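Local atomic coordinates of protein-arginine-phosphatase (Geobacillus stearothermophilus, PDB entry 4PIC), a protein that removes the phosphate group from phosphoarginine residues in proteins, probably counteracting the protein arginine kinase McsB. Residues 100-104 / 105-109. Sequence-based numbering, arbitrary orientation.
Sequences KTFTL and KQFVS
Thr103 and Gln106 exchange reciprocal hydrogen bonds in a capping box, the motif by which this low molecular weight phosphatase turns an edge strand of the chain's parallel sheet, 101-103, directly into the short helix 104-109. The case illustrates how such a box supplies side-chain acceptors to backbone N-H groups at a helix start. As N-cap, Thr103 takes the backbone N of Gln106 onto its OG1 at 3.0 Å; with chi1 at 62°, OG1 lies between the backbone N and the carbonyl carbon, turned toward the first turn of the helix. OG1 is also hydrogen-bonded to Asp112, so the cap is tied to the following loop as well. In return, Gln106 folds back over the strand end, its chain extended beyond CG, and OE1 of Gln106 accepts from the backbone N of Thr103 at 3.0 Å in a nearly straight bond (165°), although the donor is tilted out of the carbonyl plane. An alanine in place of Gln106 would remove this acceptor and is likely to leave the Thr103 N-H without its mate and the edge of the Phe102 ring less well packed.

Side-chain packing accompanies the box. CG of Gln106 rests against CB of Phe102 at 3.6 Å, while its amide stands almost perpendicular to that ring, NE2 at the ring edge near CD1. Over one face of the same ring comes CD1 of Phe107, which approaches CD2 of Phe102 to 3.8 Å; the two ring planes are inclined at 47°. Both phenylalanine side chains also touch Leu80 of strand 78-81, and Phe107 makes a cation-pi contact with Lys143 of helix 123-150.

Backbone bonds from Phe107 N to Thr103 O and from Val108 N to Leu104 O build the helix. In its last turn, Lys105 O accepts twice, Ser109 N and Ser109 OG reaching it from opposite faces of its carbonyl plane, OG at 2.6 Å.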
loop_
_atom_site.group_PDB
_atom_site.type_symbol
_atom_site.label_atom_id
_atom_site.label_comp_id
_atom_site.label_asym_id
_atom_site.label_seq_id
_atom_site.Cartn_x
_atom_site.Cartn_y
_atom_site.Cartn_z
ATOM N N LYS A 100 0.497 -18.998 1.471
ATOM C CA LYS A 100 1.476 -18.865 2.550
ATOM C C LYS A 100 1.419 -17.508 3.243
ATOM O O LYS A 100 2.307 -17.180 4.034
ATOM C CB LYS A 100 2.892 -19.128 2.043
ATOM C CG LYS A 100 3.404 -18.127 1.017
ATOM C CD LYS A 100 4.829 -18.491 0.612
ATOM C CE LYS A 100 5.292 -17.689 -0.579
ATOM N NZ LYS A 100 6.691 -18.035 -0.913
ATOM N N THR A 101 0.375 -16.735 2.965
ATOM C CA THR A 101 0.229 -15.422 3.592
ATOM C C THR A 101 -0.908 -15.466 4.596
ATOM O O THR A 101 -2.018 -15.889 4.274
ATOM C CB THR A 101 -0.041 -14.340 2.541
ATOM O OG1 THR A 101 1.042 -14.341 1.606
ATOM C CG2 THR A 101 -0.115 -12.962 3.185
ATOM N N PHE A 102 -0.621 -15.065 5.830
ATOM C CA PHE A 102 -1.605 -15.113 6.900
ATOM C C PHE A 102 -1.399 -13.861 7.719
ATOM O O PHE A 102 -0.330 -13.268 7.652
ATOM C CB PHE A 102 -1.320 -16.291 7.848
ATOM C CG PHE A 102 -1.113 -17.622 7.171
ATOM C CD1 PHE A 102 -2.150 -18.535 7.091
ATOM C CD2 PHE A 102 0.129 -17.971 6.662
ATOM C CE1 PHE A 102 -1.960 -19.768 6.485
ATOM C CE2 PHE A 102 0.326 -19.202 6.056
ATOM C CZ PHE A 102 -0.718 -20.094 5.963
ATOM N N THR A 103 -2.378 -13.479 8.532
ATOM C CA THR A 103 -2.059 -12.554 9.624
ATOM C C THR A 103 -1.311 -13.356 10.673
ATOM O O THR A 103 -1.523 -14.563 10.814
ATOM C CB THR A 103 -3.297 -11.909 10.278
ATOM O OG1 THR A 103 -4.119 -12.925 10.875
ATOM C CG2 THR A 103 -4.099 -11.117 9.249
ATOM N N LEU A 104 -0.425 -12.702 11.409
ATOM C CA LEU A 104 0.282 -13.382 12.482
ATOM C C LEU A 104 -0.702 -14.038 13.460
ATOM O O LEU A 104 -0.517 -15.185 13.856
ATOM C CB LEU A 104 1.199 -12.391 13.199
ATOM C CG LEU A 104 1.861 -12.847 14.485
ATOM C CD1 LEU A 104 2.740 -14.078 14.273
ATOM C CD2 LEU A 104 2.675 -11.682 15.059
ATOM N N LYS A 105 -1.760 -13.314 13.804
ATOM C CA LYS A 105 -2.773 -13.808 14.730
ATOM C C LYS A 105 -3.470 -15.066 14.222
ATOM O O LYS A 105 -3.620 -16.041 14.964
ATOM C CB LYS A 105 -3.801 -12.712 15.014
ATOM C CG LYS A 105 -4.925 -13.135 15.948
ATOM C CD LYS A 105 -4.396 -13.377 17.355
ATOM C CE LYS A 105 -5.533 -13.540 18.360
ATOM N NZ LYS A 105 -5.038 -13.657 19.767
ATOM N N GLN A 106 -3.896 -15.053 12.962
ATOM C CA GLN A 106 -4.598 -16.213 12.415
ATOM C C GLN A 106 -3.679 -17.426 12.355
ATOM O O GLN A 106 -4.103 -18.549 12.634
ATOM C CB GLN A 106 -5.219 -15.904 11.043
ATOM C CG GLN A 106 -4.288 -16.079 9.851
ATOM C CD GLN A 106 -5.005 -15.934 8.511
ATOM O OE1 GLN A 106 -4.956 -14.879 7.875
ATOM N NE2 GLN A 106 -5.670 -17.005 8.077
ATOM N N PHE A 107 -2.405 -17.201 12.041
ATOM C CA PHE A 107 -1.476 -18.311 11.881
ATOM C C PHE A 107 -1.176 -19.053 13.182
ATOM O O PHE A 107 -0.986 -20.281 13.183
ATOM C CB PHE A 107 -0.172 -17.836 11.249
ATOM C CG PHE A 107 0.780 -18.950 10.962
ATOM C CD1 PHE A 107 0.507 -19.865 9.958
ATOM C CD2 PHE A 107 1.943 -19.094 11.698
ATOM C CE1 PHE A 107 1.377 -20.900 9.690
ATOM C CE2 PHE A 107 2.821 -20.132 11.438
ATOM C CZ PHE A 107 2.536 -21.040 10.432
ATOM N N VAL A 108 -1.124 -18.325 14.294
ATOM C CA VAL A 108 -0.794 -18.974 15.557
ATOM C C VAL A 108 -2.008 -19.264 16.446
ATOM O O VAL A 108 -1.896 -20.033 17.393
ATOM C CB VAL A 108 0.255 -18.177 16.357
ATOM C CG1 VAL A 108 1.550 -18.045 15.567
ATOM C CG2 VAL A 108 -0.288 -16.814 16.697
ATOM N N SER A 109 -3.160 -18.668 16.152
ATOM C CA SER A 109 -4.309 -18.779 17.060
ATOM C C SER A 109 -5.585 -19.342 16.435
ATOM O O SER A 109 -6.488 -19.773 17.153
ATOM C CB SER A 109 -4.634 -17.419 17.688
ATOM O OG SER A 109 -5.395 -16.613 16.794
#